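Local coordinates for LINE-1 retrotransposable element ORF1 protein (PDB 2W7A) that is essential for LINE-1 retrotransposition as a nucleic acid chaperone binding single-stranded RNA and DNA, here represented by its RNA recognition motif domain, at residues V16-G19 / T20-E23; Q27-I30 / Q31-P35; P52-Y55 / S56-A60. All coordinates share one frame; numbering follows the deposited sequence. Where two conformers were deposited one is given.

Contact 1 (V16-G19 / T20-E23)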
loop_
_atom_site.group_PDB
_atom_site.type_symbol
_atom_site.label_atom_id
_atom_site.label_comp_id
_atom_site.label_asym_id
_atom_site.label_seq_id
_atom_site.Cartn_x
_atom_site.Cartn_y
_atom_site.Cartn_z
ATOM N N VAL A 16 13.065 1.176 11.958
ATOM C CA VAL A 16 14.050 1.530 10.952
ATOM C C VAL A 16 13.414 1.796 9.591
ATOM O O VAL A 16 14.112 1.980 8.593
ATOM C CB VAL A 16 15.228 0.492 10.877
ATOM C CG1 VAL A 16 15.879 0.348 12.263
ATOM C CG2 VAL A 16 14.733 -0.874 10.335
ATOM N N GLU A 17 12.083 1.919 9.554
ATOM C CA GLU A 17 11.406 2.243 8.333
ATOM C C GLU A 17 11.741 3.662 7.941
ATOM O O GLU A 17 11.904 4.533 8.778
ATOM C CB GLU A 17 9.888 2.066 8.501
ATOM C CG GLU A 17 9.017 2.326 7.269
ATOM C CD GLU A 17 7.561 1.912 7.529
ATOM O OE1 GLU A 17 7.278 0.687 7.353
ATOM O OE2 GLU A 17 6.754 2.753 7.949
ATOM N N ASN A 18 11.904 3.888 6.659
ATOM C CA ASN A 18 12.181 5.193 6.108
ATOM C C ASN A 18 11.499 5.252 4.741
ATOM O O ASN A 18 10.834 4.290 4.303
ATOM C CB ASN A 18 13.694 5.479 6.052
ATOM C CG ASN A 18 14.441 4.468 5.233
ATOM O OD1 ASN A 18 13.959 4.037 4.173
ATOM N ND2 ASN A 18 15.615 4.065 5.697
ATOM N N GLY A 19 11.612 6.398 4.067
ATOM C CA GLY A 19 10.861 6.612 2.813
ATOM C C GLY A 19 11.247 5.633 1.712
ATOM O O GLY A 19 10.388 5.140 0.919
ATOM N N THR A 20 12.533 5.336 1.642
ATOM C CA THR A 20 13.067 4.385 0.676
ATOM C C THR A 20 12.484 3.008 0.928
ATOM O O THR A 20 12.086 2.299 -0.009
ATOM C CB THR A 20 14.618 4.331 0.717
ATOM O OG1 THR A 20 15.121 5.617 0.366
ATOM C CG2 THR A 20 15.158 3.320 -0.300
ATOM N N LYS A 21 12.406 2.608 2.184
ATOM C CA LYS A 21 11.816 1.314 2.506
ATOM C C LYS A 21 10.354 1.234 2.163
ATOM O O LYS A 21 9.884 0.204 1.687
ATOM C CB LYS A 21 12.073 0.912 3.956
ATOM C CG LYS A 21 13.555 0.636 4.229
ATOM C CD LYS A 21 13.878 0.302 5.701
ATOM C CE LYS A 21 15.417 0.091 5.901
ATOM N NZ LYS A 21 15.968 0.491 7.256
ATOM N N LEU A 22 9.638 2.330 2.368
ATOM C CA LEU A 22 8.219 2.368 2.048
ATOM C C LEU A 22 7.988 2.256 0.529
ATOM O O LEU A 22 7.078 1.548 0.077
ATOM C CB LEU A 22 7.525 3.603 2.582
ATOM C CG LEU A 22 7.163 3.551 4.059
ATOM C CD1 LEU A 22 6.948 4.965 4.491
ATOM C CD2 LEU A 22 5.979 2.686 4.332
ATOM N N GLU A 23 8.828 2.928 -0.249
ATOM C CA GLU A 23 8.750 2.798 -1.700
ATOM C C GLU A 23 9.034 1.367 -2.124
ATOM O O GLU A 23 8.322 0.814 -2.977
ATOM C CB GLU A 23 9.709 3.755 -2.390
ATOM C CG GLU A 23 9.280 5.186 -2.204
ATOM C CD GLU A 23 10.322 6.235 -2.655
ATOM O OE1 GLU A 23 11.441 5.871 -3.092
ATOM O OE2 GLU A 23 9.986 7.433 -2.568
HETATM O O HOH W 1 8.696 7.227 0.391
#

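Contact 2 (Q27-I30 / Q31-P35)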
loop_
_atom_site.group_PDB
_atom_site.type_symbol
_atom_site.label_atom_id
_atom_site.label_comp_id
_atom_site.label_asym_id
_atom_site.label_seq_id
_atom_site.Cartn_x
_atom_site.Cartn_y
_atom_site.Cartn_z
ATOM N N GLN A 27 6.580 -1.523 -4.120
ATOM C CA GLN A 27 7.026 -2.275 -5.287
ATOM C C GLN A 27 7.025 -3.779 -4.994
ATOM O O GLN A 27 6.647 -4.563 -5.860
ATOM C CB GLN A 27 8.366 -1.768 -5.783
ATOM C CG GLN A 27 8.902 -2.519 -7.013
ATOM C CD GLN A 27 8.111 -2.272 -8.283
ATOM O OE1 GLN A 27 7.302 -1.330 -8.356
ATOM N NE2 GLN A 27 8.319 -3.140 -9.297
ATOM N N ASP A 28 7.375 -4.166 -3.782
ATOM C CA ASP A 28 7.353 -5.589 -3.368
ATOM C C ASP A 28 5.908 -6.116 -3.438
ATOM O O ASP A 28 5.679 -7.221 -3.916
ATOM C CB ASP A 28 7.980 -5.805 -1.987
ATOM C CG ASP A 28 9.492 -5.653 -1.989
ATOM O OD1 ASP A 28 10.120 -5.629 -3.065
ATOM O OD2 ASP A 28 10.034 -5.546 -0.863
ATOM N N ILE A 29 4.943 -5.284 -3.061
ATOM C CA ILE A 29 3.553 -5.709 -3.077
ATOM C C ILE A 29 3.079 -5.918 -4.516
ATOM O O ILE A 29 2.432 -6.921 -4.848
ATOM C CB ILE A 29 2.611 -4.717 -2.324
ATOM C CG1 ILE A 29 2.931 -4.834 -0.825
ATOM C CG2 ILE A 29 1.155 -5.013 -2.602
ATOM C CD1 ILE A 29 2.327 -3.645 0.008
ATOM N N ILE A 30 3.460 -5.013 -5.380
ATOM C CA ILE A 30 3.059 -5.126 -6.769
ATOM C C ILE A 30 3.690 -6.384 -7.407
ATOM O O ILE A 30 3.039 -7.176 -8.102
ATOM C CB ILE A 30 3.444 -3.854 -7.543
ATOM C CG1 ILE A 30 2.648 -2.660 -7.040
ATOM C CG2 ILE A 30 3.261 -4.068 -9.036
ATOM C CD1 ILE A 30 3.146 -1.328 -7.540
ATOM N N GLN A 31 4.973 -6.585 -7.170
ATOM C CA GLN A 31 5.668 -7.732 -7.750
ATOM C C GLN A 31 5.205 -9.064 -7.186
ATOM O O GLN A 31 5.194 -10.065 -7.920
ATOM C CB GLN A 31 7.170 -7.558 -7.573
ATOM C CG GLN A 31 7.712 -6.369 -8.356
ATOM C CD GLN A 31 9.250 -6.179 -8.249
ATOM O OE1 GLN A 31 9.774 -5.303 -8.974
ATOM N NE2 GLN A 31 9.929 -6.927 -7.441
ATOM N N GLU A 32 4.796 -9.078 -5.917
ATOM C CA GLU A 32 4.340 -10.315 -5.281
ATOM C C GLU A 32 2.944 -10.734 -5.704
ATOM O O GLU A 32 2.638 -11.941 -5.641
ATOM C CB GLU A 32 4.464 -10.200 -3.759
ATOM C CG GLU A 32 4.219 -11.459 -2.957
ATOM C CD GLU A 32 4.672 -11.360 -1.482
ATOM O OE1 GLU A 32 5.530 -10.458 -1.139
ATOM O OE2 GLU A 32 4.177 -12.212 -0.671
ATOM N N ASN A 33 2.112 -9.771 -6.115
ATOM C CA ASN A 33 0.697 -10.012 -6.318
ATOM C C ASN A 33 0.102 -9.698 -7.667
ATOM O O ASN A 33 -0.880 -10.343 -8.059
ATOM C CB ASN A 33 -0.114 -9.200 -5.297
ATOM C CG ASN A 33 0.210 -9.617 -3.860
ATOM O OD1 ASN A 33 -0.312 -10.635 -3.362
ATOM N ND2 ASN A 33 1.078 -8.850 -3.196
ATOM N N PHE A 34 0.689 -8.754 -8.393
ATOM C CA PHE A 34 0.034 -8.177 -9.587
ATOM C C PHE A 34 1.011 -8.175 -10.773
ATOM O O PHE A 34 1.583 -7.129 -11.135
ATOM C CB PHE A 34 -0.408 -6.768 -9.291
ATOM C CG PHE A 34 -1.298 -6.653 -8.077
ATOM C CD1 PHE A 34 -2.414 -7.476 -7.939
ATOM C CD2 PHE A 34 -0.989 -5.775 -7.043
ATOM C CE1 PHE A 34 -3.188 -7.424 -6.789
ATOM C CE2 PHE A 34 -1.820 -5.717 -5.893
ATOM C CZ PHE A 34 -2.881 -6.532 -5.773
ATOM N N PRO A 35 1.267 -9.359 -11.338
ATOM C CA PRO A 35 2.323 -9.472 -12.354
ATOM C C PRO A 35 2.136 -8.618 -13.603
ATOM O O PRO A 35 3.127 -8.238 -14.227
ATOM C CB PRO A 35 2.351 -10.998 -12.658
ATOM C CG PRO A 35 0.909 -11.481 -12.304
ATOM C CD PRO A 35 0.619 -10.653 -11.054
#

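Contact 3 (P52-Y55 / S56-A60)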
loop_
_atom_site.group_PDB
_atom_site.type_symbol
_atom_site.label_atom_id
_atom_site.label_comp_id
_atom_site.label_asym_id
_atom_site.label_seq_id
_atom_site.Cartn_x
_atom_site.Cartn_y
_atom_site.Cartn_z
ATOM N N PRO A 52 -1.630 8.315 11.340
ATOM C CA PRO A 52 -1.071 9.637 11.326
ATOM C C PRO A 52 0.457 9.632 11.379
ATOM O O PRO A 52 1.123 8.587 11.491
ATOM C CB PRO A 52 -1.645 10.292 12.602
ATOM C CG PRO A 52 -1.839 9.194 13.504
ATOM C CD PRO A 52 -2.151 7.967 12.665
ATOM N N GLN A 53 1.049 10.814 11.369
ATOM C CA GLN A 53 2.485 10.944 11.332
ATOM C C GLN A 53 3.154 10.505 12.612
ATOM O O GLN A 53 4.315 10.149 12.603
ATOM C CB GLN A 53 2.841 12.413 10.974
ATOM C CG GLN A 53 4.318 12.747 11.043
ATOM C CD GLN A 53 4.546 14.229 11.130
ATOM O OE1 GLN A 53 5.212 14.713 12.060
ATOM N NE2 GLN A 53 3.944 14.975 10.197
ATOM N N ARG A 54 2.454 10.532 13.731
ATOM C CA ARG A 54 3.029 10.019 14.964
ATOM C C ARG A 54 2.325 8.745 15.404
ATOM O O ARG A 54 1.116 8.543 15.138
ATOM C CB ARG A 54 2.958 11.017 16.097
ATOM C CG ARG A 54 1.568 11.259 16.609
ATOM C CD ARG A 54 1.538 11.307 18.124
ATOM N NE ARG A 54 0.195 11.586 18.618
ATOM C CZ ARG A 54 -0.111 11.764 19.899
ATOM N NH1 ARG A 54 0.834 11.688 20.832
ATOM N NH2 ARG A 54 -1.372 12.009 20.254
ATOM N N TYR A 55 3.088 7.909 16.081
ATOM C CA TYR A 55 2.555 6.732 16.697
ATOM C C TYR A 55 2.339 7.022 18.202
ATOM O O TYR A 55 3.319 7.107 18.967
ATOM C CB TYR A 55 3.543 5.569 16.518
ATOM C CG TYR A 55 2.998 4.211 16.845
ATOM C CD1 TYR A 55 2.671 3.876 18.155
ATOM C CD2 TYR A 55 2.736 3.295 15.852
ATOM C CE1 TYR A 55 2.146 2.622 18.479
ATOM C CE2 TYR A 55 2.239 2.062 16.167
ATOM C CZ TYR A 55 1.934 1.711 17.455
ATOM O OH TYR A 55 1.404 0.457 17.686
ATOM N N SER A 56 1.085 7.162 18.633
ATOM C CA SER A 56 0.804 7.654 19.966
ATOM C C SER A 56 0.976 6.585 21.037
ATOM O O SER A 56 1.085 5.413 20.742
ATOM C CB SER A 56 -0.613 8.195 19.999
ATOM O OG SER A 56 -1.508 7.117 20.129
ATOM N N SER A 57 0.958 7.020 22.303
ATOM C CA SER A 57 1.017 6.120 23.450
ATOM C C SER A 57 -0.285 5.376 23.642
ATOM O O SER A 57 -0.317 4.485 24.448
ATOM C CB SER A 57 1.347 6.881 24.739
ATOM O OG SER A 57 0.412 7.940 24.908
ATOM N N ARG A 58 -1.362 5.783 22.966
ATOM C CA ARG A 58 -2.669 5.093 23.029
ATOM C C ARG A 58 -2.879 4.051 21.948
ATOM O O ARG A 58 -3.690 3.127 22.122
ATOM C CB ARG A 58 -3.814 6.114 22.922
ATOM C CG ARG A 58 -3.850 7.106 24.078
ATOM C CD ARG A 58 -4.890 8.191 23.812
ATOM N NE ARG A 58 -4.356 9.199 22.894
ATOM C CZ ARG A 58 -4.758 9.407 21.639
ATOM N NH1 ARG A 58 -5.726 8.675 21.088
ATOM N NH2 ARG A 58 -4.170 10.365 20.919
ATOM N N ARG A 59 -2.190 4.199 20.828
ATOM C CA ARG A 59 -2.362 3.310 19.690
ATOM C C ARG A 59 -2.078 1.836 20.044
ATOM O O ARG A 59 -1.107 1.503 20.747
ATOM C CB ARG A 59 -1.451 3.769 18.538
ATOM C CG ARG A 59 -1.388 2.852 17.361
ATOM C CD ARG A 59 -0.788 3.571 16.111
ATOM N NE ARG A 59 -1.737 4.535 15.554
ATOM C CZ ARG A 59 -2.772 4.201 14.792
ATOM N NH1 ARG A 59 -2.972 2.951 14.434
ATOM N NH2 ARG A 59 -3.597 5.126 14.347
ATOM N N ALA A 60 -2.943 0.969 19.485
ATOM C CA ALA A 60 -2.873 -0.471 19.749
ATOM C C ALA A 60 -2.513 -1.310 18.525
ATOM O O ALA A 60 -2.296 -2.507 18.664
ATOM C CB ALA A 60 -4.223 -0.969 20.295
HETATM O O HOH W 2 -0.920 7.165 16.391
#

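Contact 1 (V16-G19 / T20-E23)
Thr20, the first residue of segment 20-23, sets its CB 3.5 Å from OD1 of Asn18, close beside the oxygen that caps the helix. Its neighbour Lys21 receives that cap: the backbone N of Lys21 donates to OD1 of Asn18 at 2.9 Å, with an N-H...O angle of 161°. Asn18 is therefore the N-cap of helix 19-33, and its amide oxygen accepts from an N-H of the first turn. The torsion explains the reach, since CG of Asn18 sits between its own backbone N and carbonyl carbon (chi1 59°), folding the amide forward over the helix start. In the RRM-like fold of this domain the cap marks where the loop after strand 5-9 turns into the first helix. The Lys21 side chain runs back along the loop, CG passing 3.4 Å from OD1 of Asn18, until NZ donates to the backbone O of Val16 at 2.7 Å. That ammonium stands above the carbonyl plane, 38° out of it, and also lies against CG2 of Val16. Leu22 is the buried member of the group. Its N donates to O of Asn18 at 3.0 Å, while the side chains of Leu22 and Glu17 cross at about a right angle, CD2 of Leu22 lying 3.7 Å from CD of Glu17. The carboxylate of Glu17 is held in a salt bridge to Arg50 of strand 45-51, and Leu22 itself touches Ile48 of the same strand. Glu23 continues the helical ladder, its N donating to O of Gly19 at 2.9 Å. A water also donates to O of Gly19 and to OE2 of Glu23, bridging the carbonyl and the carboxylate.

Contact 2 (Q27-I30 / Q31-P35)
Backbone bonds of the i to i+4 kind join 27-30 to 31-35: Gln31 N donates to Gln27 O, Glu32 N to Asp28 O, and Phe34 N to Ile30 O at 2.8 Å. They form the last turns of helix 19-33, the first helix of the RRM-like fold, and Phe34 is the first residue to leave helical backbone angles. Near this end the ladder slackens, as the weak bonds from Asn33 N to Ile29 O and Ile30 O show. The Asn33 side chain makes up for this: with CG anti to the carbonyl carbon (chi1 -62°), ND2 turns back and donates to Ile29 O at 2.9 Å, in the carbonyl plane and on a lone pair. Ile29 O thus takes two donors from one residue, one of them weak, and ND2 also donates to Thr89 O of strand 88-90. Two residues earlier along the helix, NE2 of Gln27 donates to OE1 of Gln31, the amide planes 87° apart; Gln27 was modelled in two conformers and the bond holds for one, so it is doubtful. The Phe34 ring packs on Met78 and Ala81 of helix 72-85, while CB of Asn33 lies 3.7 Å above its plane, over the centre.

Contact 3 (P52-Y55 / S56-A60)
Ser56 OG accepts from the backbone N of Arg58 and of Arg59, each at 3.1 Å, an ST turn and an ST motif. OG, between its own backbone N and carbonyl carbon (chi1 80°), is turned into the bend. With an alanine here, both N-H groups would probably lose their shared acceptor and the turn close less firmly. A water donates to Arg54 O at 2.8 Å and accepts from Ser56 N and Arg59 NE, at the edge of that guanidinium and in its plane. Arg59 crosses Tyr55 at about a right angle, its CD over the ring face in a CH-pi contact, 3.5 Å from the centroid and 15° off the normal. Its guanidinium, turned 68° to the ring, is too far for more than a weak cation-pi attraction; NH1 binds Thr61 O. Over one face of the Arg54 guanidinium sits Ser56 CB, 3.6 Å from CZ. Arg54 NH2 comes to 3.3 Å from Arg58 NH2, at the edge of the Arg58 guanidinium near its plane, like charges without a hydrogen bond. Two such groups this close, with Arg59 in the same loop between strands 45-51 and 64-69, suggest a positive patch, consistent with nucleic acid binding.

Contacts 1 and 2 lie at the two ends of helix 19-33, their centres about 17 Å apart: the Asn18 cap opens the helix and the 31-35 segment closes it. Contact 3 belongs to the loop joining strands 45-51 and 64-69, about 18 Å centre to centre from contact 1, with nearest atoms about 9 Å apart and no touch. Strand 45-51 nevertheless relates them, because it carries Ile48 and Arg50, partners of contact 1, and runs into the loop of contact 3. Contacts 2 and 3 lie on opposite sides of the chain's centre, about 28 Å between centres, with nearest atoms about 17 Å apart and no touch.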